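Long-range contacts in Endonuclease/exonuclease/phosphatase domain-containing protein (PDB 3L1W), which is of unknown function but belongs to the DNase I-like endonuclease/exonuclease/phosphatase family and may act as a 3'-5' RNA exonuclease: residues K82-T88 and W114-T120; P125-I129 and K155-P160. The contacts are given in a common frame with arbitrary orientation. Numbering follows the deposited sequence.

Contact 1: residues K82-T88 and W114-T120; sequences KVQAIDT and WGLFKET. With SO4 (sulfate ion), chain G; EDO (1,2-ethanediol), chain K.
Strands 83-88 and 114-119 run antiparallel in one of the two sheets of the DNase I-like fold, 83-92 being its outermost strand within this chain; their axes approach to 4.5 Å, their directions 146° apart. Q84 and K118 form a hydrogen-bonded pair, Q84 N to K118 O 2.8 Å and K118 N to Q84 O 2.9 Å; V83-E119 and A85-F117 are non-hydrogen-bonded pairs, CA atoms 4.3 and 4.4 Å apart. A classic beta bulge then shifts the register: I86, the inserted residue, has near-helical phi/psi (-107/-13), so I86 N and, weakly, D87 N both reach L116 O, at 2.8 and 3.4 Å. Beyond it L116 N meets D87 O at 2.8 Å, and T88 pairs with G115. At the other end T120 N donates to K82 O at 3.0 Å.

V83, A85 and F117 face strand 73-78 of the other sheet. Small V83 and A85 leave room for the F117 ring (chi1 m), whose CD2 lies 4.0 Å from V83 CG2 and CE2 3.7 Å from A85 CB; Y78 packs edge-to-face with it, and a CB on G115 would collide with it. I86 (p), its end nearing the partner strand, places CD1 3.7 Å from L116 CD2. T88 OG1 donates to W114 O at 2.8 Å; Q84 NE2 bonds T120 OG1 (2.9 Å) and E80 O, while T120 OG1 bonds Q81 O. K82, S37 and K2 bind a sulfate and W114 an ethanediol, both probably crystallisation liquor.

Backbone bonds thus fix the ladder, an apolar patch meets strand 73-78, and polar side chains fasten both ends.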
loop_
_atom_site.group_PDB
_atom_site.type_symbol
_atom_site.label_atom_id
_atom_site.label_comp_id
_atom_site.label_asym_id
_atom_site.label_seq_id
_atom_site.Cartn_x
_atom_site.Cartn_y
_atom_site.Cartn_z
ATOM N N LYS A 82 10.923 9.507 -13.490
ATOM C CA LYS A 82 9.774 10.284 -13.030
ATOM C C LYS A 82 10.143 11.728 -12.695
ATOM O O LYS A 82 9.386 12.660 -12.988
ATOM C CB LYS A 82 9.142 9.614 -11.803
ATOM C CG LYS A 82 8.567 8.225 -12.099
ATOM C CD LYS A 82 7.929 7.615 -10.870
ATOM C CE LYS A 82 7.294 6.252 -11.184
ATOM N NZ LYS A 82 6.823 5.571 -9.939
ATOM N N VAL A 83 11.293 11.915 -12.052
ATOM C CA VAL A 83 11.774 13.263 -11.747
ATOM C C VAL A 83 13.270 13.331 -11.948
ATOM O O VAL A 83 13.979 12.354 -11.720
ATOM C CB VAL A 83 11.469 13.693 -10.299
ATOM C CG1 VAL A 83 9.958 13.767 -10.057
ATOM C CG2 VAL A 83 12.134 12.749 -9.302
ATOM N N GLN A 84 13.757 14.490 -12.368
ATOM C CA GLN A 84 15.188 14.664 -12.538
ATOM C C GLN A 84 15.693 15.716 -11.567
ATOM O O GLN A 84 15.037 16.734 -11.353
ATOM C CB GLN A 84 15.518 15.063 -13.979
ATOM C CG GLN A 84 15.169 13.989 -15.004
ATOM C CD GLN A 84 13.685 13.954 -15.346
ATOM O OE1 GLN A 84 13.082 14.987 -15.642
ATOM N NE2 GLN A 84 13.095 12.762 -15.317
ATOM N N ALA A 85 16.851 15.463 -10.966
ATOM C CA ALA A 85 17.449 16.439 -10.071
ATOM C C ALA A 85 18.266 17.405 -10.903
ATOM O O ALA A 85 19.154 16.986 -11.653
ATOM C CB ALA A 85 18.328 15.762 -9.038
ATOM N N ILE A 86 17.967 18.694 -10.785
ATOM C CA ILE A 86 18.744 19.703 -11.506
ATOM C C ILE A 86 19.670 20.533 -10.623
ATOM O O ILE A 86 20.550 21.234 -11.128
ATOM C CB ILE A 86 17.853 20.615 -12.376
ATOM C CG1 ILE A 86 16.796 21.318 -11.531
ATOM C CG2 ILE A 86 17.181 19.794 -13.474
ATOM C CD1 ILE A 86 16.005 22.365 -12.312
ATOM N N ASP A 87 19.485 20.443 -9.309
ATOM C CA ASP A 87 20.383 21.081 -8.348
ATOM C C ASP A 87 20.184 20.401 -7.000
ATOM O O ASP A 87 19.102 19.866 -6.723
ATOM C CB ASP A 87 20.068 22.575 -8.227
ATOM C CG ASP A 87 21.205 23.379 -7.600
ATOM O OD1 ASP A 87 22.305 22.823 -7.386
ATOM O OD2 ASP A 87 20.992 24.592 -7.346
ATOM N N THR A 88 21.223 20.392 -6.175
ATOM C CA THR A 88 21.113 19.838 -4.830
ATOM C C THR A 88 22.085 20.528 -3.885
ATOM O O THR A 88 23.075 21.131 -4.313
ATOM C CB THR A 88 21.395 18.326 -4.816
ATOM O OG1 THR A 88 21.141 17.801 -3.507
ATOM C CG2 THR A 88 22.842 18.053 -5.196
ATOM N N TRP A 114 18.492 19.356 0.490
ATOM C CA TRP A 114 17.462 19.781 -0.453
ATOM C C TRP A 114 17.821 19.415 -1.893
ATOM O O TRP A 114 18.990 19.151 -2.222
ATOM C CB TRP A 114 17.214 21.293 -0.315
ATOM C CG TRP A 114 18.443 22.104 -0.627
ATOM C CD1 TRP A 114 19.399 22.522 0.254
ATOM C CD2 TRP A 114 18.854 22.575 -1.918
ATOM N NE1 TRP A 114 20.381 23.220 -0.410
ATOM C CE2 TRP A 114 20.066 23.269 -1.742
ATOM C CE3 TRP A 114 18.314 22.470 -3.203
ATOM C CZ2 TRP A 114 20.747 23.862 -2.807
ATOM C CZ3 TRP A 114 18.987 23.057 -4.256
ATOM C CH2 TRP A 114 20.191 23.748 -4.054
ATOM N N GLY A 115 16.800 19.387 -2.742
ATOM C CA GLY A 115 16.992 19.166 -4.164
ATOM C C GLY A 115 15.995 19.969 -4.970
ATOM O O GLY A 115 14.838 20.141 -4.562
ATOM N N LEU A 116 16.453 20.486 -6.104
ATOM C CA LEU A 116 15.569 21.114 -7.072
ATOM C C LEU A 116 15.338 20.077 -8.156
ATOM O O LEU A 116 16.293 19.565 -8.749
ATOM C CB LEU A 116 16.211 22.378 -7.649
ATOM C CG LEU A 116 15.285 23.273 -8.476
ATOM C CD1 LEU A 116 14.198 23.887 -7.590
ATOM C CD2 LEU A 116 16.084 24.359 -9.189
ATOM N N PHE A 117 14.070 19.749 -8.386
ATOM C CA PHE A 117 13.696 18.652 -9.268
ATOM C C PHE A 117 12.783 19.142 -10.380
ATOM O O PHE A 117 12.193 20.222 -10.288
ATOM C CB PHE A 117 12.961 17.561 -8.479
ATOM C CG PHE A 117 13.846 16.786 -7.535
ATOM C CD1 PHE A 117 14.019 17.201 -6.222
ATOM C CD2 PHE A 117 14.505 15.643 -7.968
ATOM C CE1 PHE A 117 14.837 16.487 -5.354
ATOM C CE2 PHE A 117 15.322 14.922 -7.105
ATOM C CZ PHE A 117 15.483 15.338 -5.803
ATOM N N LYS A 118 12.677 18.352 -11.439
ATOM C CA LYS A 118 11.636 18.573 -12.432
ATOM C C LYS A 118 10.972 17.260 -12.760
ATOM O O LYS A 118 11.654 16.260 -12.976
ATOM C CB LYS A 118 12.216 19.145 -13.725
ATOM C CG LYS A 118 12.523 20.620 -13.696
ATOM C CD LYS A 118 12.864 21.082 -15.103
ATOM C CE LYS A 118 13.468 22.465 -15.098
ATOM N NZ LYS A 118 14.005 22.786 -16.434
ATOM N N GLU A 119 9.644 17.257 -12.817
ATOM C CA GLU A 119 8.932 16.085 -13.303
ATOM C C GLU A 119 9.192 15.904 -14.791
ATOM O O GLU A 119 9.282 16.877 -15.531
ATOM C CB GLU A 119 7.428 16.230 -13.065
ATOM C CG GLU A 119 7.030 16.170 -11.611
ATOM C CD GLU A 119 5.526 16.033 -11.438
ATOM O OE1 GLU A 119 5.003 14.923 -11.674
ATOM O OE2 GLU A 119 4.877 17.032 -11.064
ATOM N N THR A 120 9.298 14.654 -15.229
ATOM C CA THR A 120 9.566 14.356 -16.632
ATOM C C THR A 120 8.638 15.116 -17.589
ATOM O O THR A 120 9.080 15.662 -18.606
ATOM C CB THR A 120 9.453 12.847 -16.890
ATOM O OG1 THR A 120 10.372 12.160 -16.034
ATOM C CG2 THR A 120 9.781 12.526 -18.340
HETATM S S SO4 G . 4.173 8.248 -9.148
HETATM O O1 SO4 G . 4.753 7.143 -8.381
HETATM O O2 SO4 G . 4.519 8.057 -10.552
HETATM O O3 SO4 G . 2.723 8.243 -8.994
HETATM O O4 SO4 G . 4.727 9.520 -8.686
HETATM C C1 EDO K . 22.675 26.939 0.650
HETATM O O1 EDO K . 21.827 27.766 -0.163
HETATM C C2 EDO K . 22.003 25.587 0.844
HETATM O O2 EDO K . 22.868 24.510 0.465
#

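Contact 2: residues P125-I129 and K155-P160; sequences PFLVI and KIAQYP
L127, in the t,p rotamer, lays its CD2 methyl against the last turn of helix 153-158, 3.7 Å from K155 CB and 3.9 Å from I156 CG1. Leucine suits the place because its end reaches the seam between these two atoms. I129, two residues on and also directed toward the helix, brings CD1 to 3.9 Å from I156 CD1; V128 between them points away.

The chain leaves the helix at Y159, whose N still bonds K155 O at 3.0 Å but whose phi/psi of -122/152 is extended. P160 continues extended (-57/137) and offers its O to L127 N at 2.9 Å, nearly straight at 169°. Proline lacks an amide hydrogen, but its carbonyl serves well as acceptor here, opening the pairing that L127 continues with L162. Y159 (m) brings CE1 to 3.8 Å from P125 CG, an apolar contact, and P160 O lies 3.4 Å from F126 CB. The F126 ring (p) leads away from P160 and meets W222 edge-to-face.

Strand 126-132 lies between strand 111-119, antiparallel to it, and strand 161-164, parallel to it, with helices 138-151 and 153-158 in the right-handed beta-alpha-beta crossover and the latter covering L127 and I129.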
loop_
_atom_site.group_PDB
_atom_site.type_symbol
_atom_site.label_atom_id
_atom_site.label_comp_id
_atom_site.label_asym_id
_atom_site.label_seq_id
_atom_site.Cartn_x
_atom_site.Cartn_y
_atom_site.Cartn_z
ATOM N N PRO A 125 10.526 23.668 -12.401
ATOM C CA PRO A 125 11.161 22.956 -11.289
ATOM C C PRO A 125 10.346 23.068 -10.008
ATOM O O PRO A 125 9.502 23.958 -9.873
ATOM C CB PRO A 125 12.484 23.710 -11.099
ATOM C CG PRO A 125 12.644 24.576 -12.299
ATOM C CD PRO A 125 11.263 24.888 -12.759
ATOM N N PHE A 126 10.603 22.159 -9.076
ATOM C CA PHE A 126 10.079 22.287 -7.721
ATOM C C PHE A 126 11.167 21.959 -6.705
ATOM O O PHE A 126 12.132 21.247 -7.013
ATOM C CB PHE A 126 8.847 21.407 -7.504
ATOM C CG PHE A 126 9.115 19.931 -7.628
ATOM C CD1 PHE A 126 9.122 19.317 -8.874
ATOM C CD2 PHE A 126 9.348 19.155 -6.503
ATOM C CE1 PHE A 126 9.362 17.954 -8.993
ATOM C CE2 PHE A 126 9.586 17.792 -6.607
ATOM C CZ PHE A 126 9.598 17.188 -7.860
ATOM N N LEU A 127 11.003 22.487 -5.498
ATOM C CA LEU A 127 11.984 22.309 -4.435
ATOM C C LEU A 127 11.538 21.252 -3.430
ATOM O O LEU A 127 10.384 21.255 -2.986
ATOM C CB LEU A 127 12.203 23.646 -3.714
ATOM C CG LEU A 127 13.147 23.643 -2.517
ATOM C CD1 LEU A 127 14.559 23.283 -2.940
ATOM C CD2 LEU A 127 13.126 25.015 -1.845
ATOM N N VAL A 128 12.450 20.341 -3.084
ATOM C CA VAL A 128 12.209 19.378 -1.997
ATOM C C VAL A 128 13.191 19.649 -0.857
ATOM O O VAL A 128 14.395 19.757 -1.089
ATOM C CB VAL A 128 12.399 17.940 -2.478
ATOM C CG1 VAL A 128 12.254 16.956 -1.305
ATOM C CG2 VAL A 128 11.405 17.609 -3.589
ATOM N N ILE A 129 12.681 19.764 0.370
ATOM C CA ILE A 129 13.525 19.997 1.540
ATOM C C ILE A 129 13.292 18.867 2.535
ATOM O O ILE A 129 12.179 18.678 3.003
ATOM C CB ILE A 129 13.184 21.333 2.241
ATOM C CG1 ILE A 129 13.247 22.509 1.252
ATOM C CG2 ILE A 129 14.122 21.566 3.418
ATOM C CD1 ILE A 129 12.694 23.825 1.822
ATOM N N LYS A 155 14.717 30.327 -2.733
ATOM C CA LYS A 155 14.235 29.170 -3.477
ATOM C C LYS A 155 12.785 28.858 -3.148
ATOM O O LYS A 155 11.988 28.540 -4.033
ATOM C CB LYS A 155 15.075 27.931 -3.160
ATOM C CG LYS A 155 16.494 27.951 -3.681
ATOM C CD LYS A 155 17.120 26.564 -3.537
ATOM C CE LYS A 155 18.626 26.642 -3.438
ATOM N NZ LYS A 155 19.228 27.282 -4.640
ATOM N N ILE A 156 12.453 28.916 -1.863
ATOM C CA ILE A 156 11.079 28.683 -1.431
ATOM C C ILE A 156 10.115 29.693 -2.053
ATOM O O ILE A 156 9.010 29.345 -2.460
ATOM C CB ILE A 156 10.967 28.730 0.100
ATOM C CG1 ILE A 156 11.688 27.527 0.710
ATOM C CG2 ILE A 156 9.523 28.698 0.529
ATOM C CD1 ILE A 156 11.889 27.662 2.212
ATOM N N ALA A 157 10.542 30.942 -2.138
ATOM C CA ALA A 157 9.706 31.982 -2.714
ATOM C C ALA A 157 9.491 31.758 -4.209
ATOM O O ALA A 157 8.435 32.084 -4.750
ATOM C CB ALA A 157 10.333 33.350 -2.464
ATOM N N GLN A 158 10.495 31.191 -4.863
ATOM C CA GLN A 158 10.510 31.069 -6.316
ATOM C C GLN A 158 9.791 29.818 -6.831
ATOM O O GLN A 158 9.182 29.842 -7.904
ATOM C CB GLN A 158 11.964 31.081 -6.809
ATOM C CG GLN A 158 12.127 31.078 -8.323
ATOM C CD GLN A 158 13.581 31.253 -8.741
ATOM O OE1 GLN A 158 13.916 31.188 -9.928
ATOM N NE2 GLN A 158 14.452 31.476 -7.759
ATOM N N TYR A 159 9.860 28.723 -6.075
ATOM C CA TYR A 159 9.344 27.444 -6.558
ATOM C C TYR A 159 8.257 26.825 -5.675
ATOM O O TYR A 159 8.244 27.021 -4.458
ATOM C CB TYR A 159 10.477 26.406 -6.662
ATOM C CG TYR A 159 11.679 26.839 -7.468
ATOM C CD1 TYR A 159 11.626 26.898 -8.853
ATOM C CD2 TYR A 159 12.876 27.162 -6.844
ATOM C CE1 TYR A 159 12.729 27.291 -9.593
ATOM C CE2 TYR A 159 13.984 27.557 -7.575
ATOM C CZ TYR A 159 13.902 27.613 -8.950
ATOM O OH TYR A 159 14.998 27.996 -9.685
ATOM N N PRO A 160 7.366 26.027 -6.286
ATOM C CA PRO A 160 6.503 25.168 -5.475
ATOM C C PRO A 160 7.416 24.301 -4.626
ATOM O O PRO A 160 8.419 23.810 -5.146
ATOM C CB PRO A 160 5.795 24.293 -6.513
ATOM C CG PRO A 160 5.907 25.046 -7.795
ATOM C CD PRO A 160 7.213 25.774 -7.728
#

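From the N terminus, contact 1 closes first: 25 residues, none helical, separate 82-88 from 114-120, and some of them extend the two antiparallel strands. A short turn then leads to strand 126-132, and contact 2 closes a second loop of equal length, rich in helix, at 155-160. The two loops follow in series, neither nesting nor crossing, and their centres lie about 10 Å apart. They join along one sheet, where G115 O lies 2.8 Å from V128 N and F117 O 2.8 Å from F126 N, both probable hydrogen bonds. W114 CH2 also packs 3.3 Å from K155 CE, linking the edge-strand pairing to the helix end.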